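Local structure of phenylacetaldehyde dehydrogenase (Burkholderia cenocepacia, 4O5H) at residues M277-P289 with G482-R494. The protein probably oxidises phenylacetaldehyde to phenylacetate with NAD+ as the electron acceptor, as a member of the aldehyde dehydrogenase family. Numbering follows the deposited sequence.
Sequences MTRMSLELGGKSP and GMKQSGFGRELGR
Leu282 and Phe488 form an antiparallel hydrogen-bonded pair that shows how a short edge strand can fix a segment that probably belongs to the active site. Leu282 N donates almost straight to Phe488 O (2.9 Å, N-H...O 171°), while the return bond from Phe488 N to Leu282 O is weak. That carbonyl also receives a CA-H...O contact from Gly487 CA at 3.2 Å, an approach allowed by the missing side chain. Two residues further along each strand, Leu284 N donates to Ser486 O (2.8 Å) from above the carbonyl plane.

The Phe488 side chain runs beside Leu282, pointing the same way, and crosses Met280 at a slant. Its CG sits between backbone N and carbonyl carbon (chi1 50°), which turns the ring edge to Met280 O, 3.6 Å from CE1; Met280 CG lies 3.7 Å from the same CE1, and Leu282 CD1 reaches CZ. At the other end Ser486 OG donates a short bond to Gly285 O and is also hydrogen-bonded to Gly441 N.

Glu283 belongs to the glutamate signature of aldehyde dehydrogenases and is probably the catalytic general base, as in relatives. Folded at chi2, it brings OE1 within 3.4 Å of Glu491 OE2, their carboxylate planes 44° apart; no hydrogen bond joins the two oxygens. Lys194 forms a salt bridge with Glu491 OE2. Second-shell groups set the turn beyond: Arg490 NH1 bonds Gly482 O and Gly489 O, both from above the carbonyl planes, and Arg490 NH2 meets Glu502 and Ser503 of the second subunit. A water accepts from Gly482 N and lies within bonding reach of Leu282 O and Gly489 O.

Backbone bonds thus hold the strand carrying Glu283, while Lys194 ties down the Glu491 carboxylate next to it, an arrangement consistent with the Glu-Glu-Lys cluster proposed for proton relay in this family.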
ATOM      1  N   MET A 277      11.373  -4.569   0.548  1.00 12.99           N
ATOM      2  CA  MET A 277      10.549  -3.455   1.045  1.00 12.67           C
ATOM      3  C   MET A 277      10.212  -2.451  -0.062  1.00 12.36           C
ATOM      4  O   MET A 277      10.120  -1.242   0.175  1.00 12.58           O
ATOM      5  CB  MET A 277      11.196  -2.799   2.255  1.00 12.59           C
ATOM      6  CG  MET A 277      10.218  -2.189   3.259  1.00 12.82           C
ATOM      7  SD  MET A 277       8.815  -3.222   3.753  1.00 12.48           S
ATOM      8  CE  MET A 277       9.609  -4.631   4.374  1.00 12.83           C
ATOM      9  N   THR A 278       9.973  -2.982  -1.255  1.00 12.01           N
ATOM     10  CA  THR A 278       9.475  -2.205  -2.387  1.00 11.68           C
ATOM     11  C   THR A 278       7.969  -1.912  -2.208  1.00 12.00           C
ATOM     12  O   THR A 278       7.206  -2.799  -1.860  1.00 11.59           O
ATOM     13  CB  THR A 278       9.702  -3.028  -3.660  1.00 11.53           C
ATOM     14  OG1 THR A 278      11.080  -3.338  -3.776  1.00 11.47           O
ATOM     15  CG2 THR A 278       9.248  -2.274  -4.914  1.00 11.38           C
ATOM     16  N   ARG A 279       7.544  -0.676  -2.435  1.00 12.18           N
ATOM     17  CA  ARG A 279       6.171  -0.316  -2.282  1.00 12.34           C
ATOM     18  C   ARG A 279       5.413  -0.985  -3.396  1.00 12.56           C
ATOM     19  O   ARG A 279       5.969  -1.243  -4.453  1.00 12.37           O
ATOM     20  CB  ARG A 279       5.958   1.201  -2.401  1.00 12.61           C
ATOM     21  CG  ARG A 279       6.474   1.998  -1.208  1.00 13.16           C
ATOM     22  CD  ARG A 279       7.959   2.264  -1.175  1.00 13.53           C
ATOM     23  NE  ARG A 279       8.191   3.074   0.036  1.00 13.85           N
ATOM     24  CZ  ARG A 279       8.798   2.670   1.154  1.00 14.12           C
ATOM     25  NH1 ARG A 279       9.359   1.448   1.274  1.00 13.69           N
ATOM     26  NH2 ARG A 279       8.805   3.518   2.202  1.00 14.43           N
ATOM     27  N   MET A 280       4.137  -1.246  -3.192  1.00 12.52           N
ATOM     28  CA  MET A 280       3.398  -1.957  -4.212  1.00 13.08           C
ATOM     29  C   MET A 280       1.975  -1.493  -4.379  1.00 12.86           C
ATOM     30  O   MET A 280       1.318  -1.080  -3.442  1.00 13.03           O
ATOM     31  CB  MET A 280       3.504  -3.479  -3.969  1.00 13.92           C
ATOM     32  CG  MET A 280       2.759  -3.998  -2.794  1.00 15.19           C
ATOM     33  SD  MET A 280       3.371  -5.638  -2.230  1.00 15.71           S
ATOM     34  CE  MET A 280       4.421  -5.150  -0.917  1.00 17.78           C
ATOM     35  N   SER A 281       1.539  -1.487  -5.639  1.00 12.68           N
ATOM     36  CA  SER A 281       0.169  -1.229  -6.013  1.00 12.76           C
ATOM     37  C   SER A 281      -0.261  -2.410  -6.860  1.00 12.07           C
ATOM     38  O   SER A 281       0.466  -2.772  -7.817  1.00 11.60           O
ATOM     39  CB  SER A 281       0.104   0.085  -6.829  1.00 13.40           C
ATOM     40  OG  SER A 281      -1.205   0.321  -7.279  1.00 15.46           O
ATOM     41  N   LEU A 282      -1.405  -3.020  -6.531  1.00 11.35           N
ATOM     42  CA  LEU A 282      -1.832  -4.271  -7.154  1.00 11.32           C
ATOM     43  C   LEU A 282      -3.295  -4.227  -7.544  1.00 11.59           C
ATOM     44  O   LEU A 282      -4.168  -4.086  -6.691  1.00 10.90           O
ATOM     45  CB  LEU A 282      -1.598  -5.453  -6.201  1.00 11.19           C
ATOM     46  CG  LEU A 282      -0.210  -5.638  -5.607  1.00 11.12           C
ATOM     47  CD1 LEU A 282      -0.232  -6.723  -4.544  1.00 11.39           C
ATOM     48  CD2 LEU A 282       0.840  -5.980  -6.672  1.00 11.01           C
ATOM     49  N   GLU A 283      -3.543  -4.269  -8.849  1.00 12.30           N
ATOM     50  CA  GLU A 283      -4.895  -4.282  -9.381  1.00 14.09           C
ATOM     51  C   GLU A 283      -5.099  -5.670  -9.980  1.00 13.56           C
ATOM     52  O   GLU A 283      -4.477  -6.018 -10.990  1.00 12.41           O
ATOM     53  CB  GLU A 283      -5.097  -3.175 -10.426  1.00 15.85           C
ATOM     54  CG  GLU A 283      -5.206  -1.773  -9.859  1.00 17.80           C
ATOM     55  CD  GLU A 283      -3.862  -1.225  -9.339  1.00 21.61           C
ATOM     56  OE1 GLU A 283      -2.845  -1.300 -10.101  1.00 23.59           O
ATOM     57  OE2 GLU A 283      -3.803  -0.706  -8.152  1.00 23.56           O
ATOM     58  N   LEU A 284      -5.934  -6.481  -9.327  1.00 13.01           N
ATOM     59  CA  LEU A 284      -5.885  -7.903  -9.553  1.00 13.29           C
ATOM     60  C   LEU A 284      -7.204  -8.435 -10.112  1.00 14.00           C
ATOM     61  O   LEU A 284      -7.837  -7.762 -10.931  1.00 14.62           O
ATOM     62  CB  LEU A 284      -5.473  -8.627  -8.269  1.00 13.50           C
ATOM     63  CG  LEU A 284      -4.218  -8.080  -7.590  1.00 13.34           C
ATOM     64  CD1 LEU A 284      -3.924  -8.843  -6.318  1.00 13.38           C
ATOM     65  CD2 LEU A 284      -3.021  -8.172  -8.529  1.00 13.17           C
ATOM     66  N   GLY A 285      -7.599  -9.649  -9.746  1.00 13.33           N
ATOM     67  CA  GLY A 285      -8.726 -10.274 -10.378  1.00 13.24           C
ATOM     68  C   GLY A 285     -10.079  -9.696  -9.965  1.00 13.04           C
ATOM     69  O   GLY A 285     -10.183  -8.897  -9.039  1.00 13.17           O
ATOM     70  N   GLY A 286     -11.105 -10.105 -10.687  1.00 12.71           N
ATOM     71  CA  GLY A 286     -12.465  -9.691 -10.382  1.00 12.60           C
ATOM     72  C   GLY A 286     -13.492 -10.715 -10.815  1.00 12.49           C
ATOM     73  O   GLY A 286     -13.230 -11.546 -11.702  1.00 12.19           O
ATOM     74  N   LYS A 287     -14.653 -10.609 -10.192  1.00 12.51           N
ATOM     75  CA  LYS A 287     -15.837 -11.345 -10.584  1.00 12.92           C
ATOM     76  C   LYS A 287     -17.026 -10.445 -10.234  1.00 12.72           C
ATOM     77  O   LYS A 287     -17.841 -10.763  -9.398  1.00 12.38           O
ATOM     78  CB  LYS A 287     -15.924 -12.719  -9.879  1.00 13.26           C
ATOM     79  CG  LYS A 287     -16.995 -13.622 -10.447  1.00 13.92           C
ATOM     80  CD  LYS A 287     -16.484 -14.392 -11.670  1.00 14.23           C
ATOM     81  CE  LYS A 287     -17.612 -15.060 -12.419  1.00 14.81           C
ATOM     82  NZ  LYS A 287     -17.120 -15.865 -13.556  1.00 15.09           N
ATOM     83  N   SER A 288     -17.082  -9.329 -10.934  1.00 12.71           N
ATOM     84  CA  SER A 288     -17.920  -8.219 -10.551  1.00 12.87           C
ATOM     85  C   SER A 288     -19.384  -8.523 -10.806  1.00 12.87           C
ATOM     86  O   SER A 288     -19.745  -9.040 -11.880  1.00 13.50           O
ATOM     87  CB  SER A 288     -17.537  -6.982 -11.346  1.00 12.99           C
ATOM     88  OG  SER A 288     -16.168  -6.637 -11.140  1.00 14.09           O
ATOM     89  N   PRO A 289     -20.249  -8.216  -9.835  1.00 12.73           N
ATOM     90  CA  PRO A 289     -21.683  -8.497 -10.008  1.00 12.67           C
ATOM     91  C   PRO A 289     -22.424  -7.316 -10.593  1.00 12.87           C
ATOM     92  O   PRO A 289     -22.038  -6.184 -10.395  1.00 12.34           O
ATOM     93  CB  PRO A 289     -22.158  -8.717  -8.588  1.00 12.83           C
ATOM     94  CG  PRO A 289     -21.273  -7.852  -7.757  1.00 12.67           C
ATOM     95  CD  PRO A 289     -19.924  -7.880  -8.443  1.00 12.45           C
ATOM     96  N   GLY A 482      -9.027  -2.140  -6.334  1.00 10.97           N
ATOM     97  CA  GLY A 482      -9.687  -3.233  -5.660  1.00 11.10           C
ATOM     98  C   GLY A 482      -9.795  -3.163  -4.142  1.00 11.37           C
ATOM     99  O   GLY A 482      -8.949  -2.538  -3.450  1.00 10.77           O
ATOM    100  N   MET A 483     -10.827  -3.859  -3.664  1.00 11.60           N
ATOM    101  CA  MET A 483     -10.953  -4.343  -2.303  1.00 12.40           C
ATOM    102  C   MET A 483     -10.745  -5.869  -2.291  1.00 12.10           C
ATOM    103  O   MET A 483     -10.750  -6.522  -3.335  1.00 11.26           O
ATOM    104  CB  MET A 483     -12.376  -4.070  -1.775  1.00 13.24           C
ATOM    105  CG  MET A 483     -12.744  -2.600  -1.795  1.00 13.90           C
ATOM    106  SD  MET A 483     -14.225  -2.340  -0.827  1.00 16.30           S
ATOM    107  CE  MET A 483     -14.409  -0.562  -1.091  1.00 15.33           C
ATOM    108  N   LYS A 484     -10.574  -6.411  -1.089  1.00 12.39           N
ATOM    109  CA  LYS A 484     -10.504  -7.870  -0.874  1.00 13.12           C
ATOM    110  C   LYS A 484      -9.381  -8.495  -1.743  1.00 13.18           C
ATOM    111  O   LYS A 484      -8.254  -7.938  -1.811  1.00 12.38           O
ATOM    112  CB  LYS A 484     -11.888  -8.485  -1.086  1.00 13.48           C
ATOM    113  CG  LYS A 484     -12.938  -7.966  -0.103  1.00 14.13           C
ATOM    114  CD  LYS A 484     -14.405  -8.276  -0.505  1.00 14.58           C
ATOM    115  CE  LYS A 484     -14.669  -9.750  -0.742  1.00 14.98           C
ATOM    116  NZ  LYS A 484     -16.123  -9.991  -1.025  1.00 15.58           N
ATOM    117  N   GLN A 485      -9.622  -9.609  -2.399  1.00 13.88           N
ATOM    118  CA  GLN A 485      -8.547 -10.228  -3.199  1.00 15.12           C
ATOM    119  C   GLN A 485      -8.298  -9.573  -4.560  1.00 13.37           C
ATOM    120  O   GLN A 485      -7.482 -10.074  -5.341  1.00 12.78           O
ATOM    121  CB  GLN A 485      -8.833 -11.705  -3.466  1.00 17.29           C
ATOM    122  CG  GLN A 485      -9.042 -12.551  -2.244  1.00 20.67           C
ATOM    123  CD  GLN A 485      -7.810 -12.662  -1.436  1.00 23.27           C
ATOM    124  OE1 GLN A 485      -6.820 -13.295  -1.825  1.00 24.16           O
ATOM    125  NE2 GLN A 485      -7.854 -12.028  -0.272  1.00 27.82           N
ATOM    126  N   SER A 486      -8.988  -8.473  -4.839  1.00 12.35           N
ATOM    127  CA  SER A 486      -8.751  -7.733  -6.069  1.00 11.56           C
ATOM    128  C   SER A 486      -7.563  -6.768  -5.948  1.00 11.42           C
ATOM    129  O   SER A 486      -7.276  -6.006  -6.863  1.00 10.79           O
ATOM    130  CB  SER A 486     -10.013  -7.020  -6.496  1.00 10.81           C
ATOM    131  OG  SER A 486     -11.023  -7.955  -6.827  1.00 11.03           O
ATOM    132  N   GLY A 487      -6.906  -6.780  -4.792  1.00 11.85           N
ATOM    133  CA  GLY A 487      -5.678  -6.034  -4.603  1.00 12.14           C
ATOM    134  C   GLY A 487      -5.822  -4.841  -3.661  1.00 12.07           C
ATOM    135  O   GLY A 487      -6.741  -4.789  -2.822  1.00 12.42           O
ATOM    136  N   PHE A 488      -4.896  -3.900  -3.790  1.00 11.85           N
ATOM    137  CA  PHE A 488      -4.957  -2.646  -3.046  1.00 11.91           C
ATOM    138  C   PHE A 488      -4.195  -1.572  -3.799  1.00 11.44           C
ATOM    139  O   PHE A 488      -3.350  -1.869  -4.648  1.00 11.27           O
ATOM    140  CB  PHE A 488      -4.448  -2.800  -1.588  1.00 12.46           C
ATOM    141  CG  PHE A 488      -3.131  -3.476  -1.483  1.00 13.08           C
ATOM    142  CD1 PHE A 488      -1.940  -2.795  -1.803  1.00 13.24           C
ATOM    143  CD2 PHE A 488      -3.042  -4.781  -1.038  1.00 13.92           C
ATOM    144  CE1 PHE A 488      -0.726  -3.434  -1.732  1.00 13.55           C
ATOM    145  CE2 PHE A 488      -1.791  -5.410  -0.929  1.00 14.59           C
ATOM    146  CZ  PHE A 488      -0.639  -4.731  -1.295  1.00 14.03           C
ATOM    147  N   GLY A 489      -4.481  -0.324  -3.479  1.00 11.39           N
ATOM    148  CA  GLY A 489      -3.964   0.794  -4.264  1.00 11.54           C
ATOM    149  C   GLY A 489      -4.996   1.233  -5.275  1.00 11.72           C
ATOM    150  O   GLY A 489      -5.927   0.500  -5.571  1.00 12.09           O
ATOM    151  N   ARG A 490      -4.807   2.433  -5.806  1.00 12.45           N
ATOM    152  CA  ARG A 490      -5.730   3.050  -6.751  1.00 12.61           C
ATOM    153  C   ARG A 490      -5.012   3.606  -7.974  1.00 13.44           C
ATOM    154  O   ARG A 490      -3.850   4.092  -7.887  1.00 13.04           O
ATOM    155  CB  ARG A 490      -6.522   4.134  -6.076  1.00 12.55           C
ATOM    156  CG  ARG A 490      -7.457   3.655  -4.978  1.00 12.54           C
ATOM    157  CD  ARG A 490      -8.573   2.742  -5.507  1.00 12.59           C
ATOM    158  NE  ARG A 490      -9.504   2.249  -4.490  1.00 12.43           N
ATOM    159  CZ  ARG A 490      -9.423   1.066  -3.858  1.00 13.21           C
ATOM    160  NH1 ARG A 490      -8.448   0.196  -4.103  1.00 13.24           N
ATOM    161  NH2 ARG A 490     -10.333   0.739  -2.960  1.00 13.15           N
ATOM    162  N   GLU A 491      -5.658   3.439  -9.133  1.00 13.57           N
ATOM    163  CA  GLU A 491      -5.249   4.084 -10.363  1.00 14.43           C
ATOM    164  C   GLU A 491      -6.084   5.325 -10.530  1.00 12.99           C
ATOM    165  O   GLU A 491      -7.193   5.369 -10.046  1.00 12.08           O
ATOM    166  CB  GLU A 491      -5.540   3.191 -11.564  1.00 16.31           C
ATOM    167  CG  GLU A 491      -4.849   1.817 -11.593  1.00 18.77           C
ATOM    168  CD  GLU A 491      -3.451   1.841 -12.164  1.00 20.43           C
ATOM    169  OE1 GLU A 491      -2.753   2.881 -12.014  1.00 23.88           O
ATOM    170  OE2 GLU A 491      -3.042   0.793 -12.732  1.00 22.32           O
ATOM    171  N   LEU A 492      -5.558   6.310 -11.265  1.00 12.36           N
ATOM    172  CA  LEU A 492      -6.290   7.522 -11.686  1.00 11.89           C
ATOM    173  C   LEU A 492      -6.628   8.477 -10.555  1.00 11.10           C
ATOM    174  O   LEU A 492      -6.494   8.175  -9.379  1.00  9.67           O
ATOM    175  CB  LEU A 492      -7.534   7.150 -12.492  1.00 12.24           C
ATOM    176  CG  LEU A 492      -7.286   6.251 -13.711  1.00 12.87           C
ATOM    177  CD1 LEU A 492      -8.606   5.910 -14.393  1.00 13.90           C
ATOM    178  CD2 LEU A 492      -6.396   6.970 -14.705  1.00 13.48           C
ATOM    179  N   GLY A 493      -7.059   9.672 -10.943  1.00 11.38           N
ATOM    180  CA  GLY A 493      -7.465  10.692  -9.989  1.00 11.87           C
ATOM    181  C   GLY A 493      -6.338  11.303  -9.204  1.00 12.70           C
ATOM    182  O   GLY A 493      -5.148  11.037  -9.434  1.00 12.08           O
ATOM    183  N   ARG A 494      -6.720  12.124  -8.246  1.00 13.95           N
ATOM    184  CA  ARG A 494      -5.784  12.627  -7.258  1.00 15.11           C
ATOM    185  C   ARG A 494      -5.137  11.485  -6.483  1.00 13.88           C
ATOM    186  O   ARG A 494      -3.961  11.571  -6.098  1.00 13.22           O
ATOM    187  CB  ARG A 494      -6.517  13.553  -6.282  1.00 18.09           C
ATOM    188  CG  ARG A 494      -5.608  14.262  -5.321  1.00 21.31           C
ATOM    189  CD  ARG A 494      -6.283  15.541  -4.872  1.00 26.37           C
ATOM    190  NE  ARG A 494      -7.573  15.242  -4.274  1.00 29.65           N
ATOM    191  CZ  ARG A 494      -7.727  14.880  -3.005  1.00 37.08           C
ATOM    192  NH1 ARG A 494      -6.667  14.764  -2.201  1.00 38.87           N
ATOM    193  NH2 ARG A 494      -8.950  14.646  -2.515  1.00 41.91           N
TER
HETATM  194  O   HOH W   1      -1.105   2.793  -8.279  1.00 25.25           O
HETATM  195  O   HOH W   2      -6.155  -2.020  -6.567  1.00 12.00           O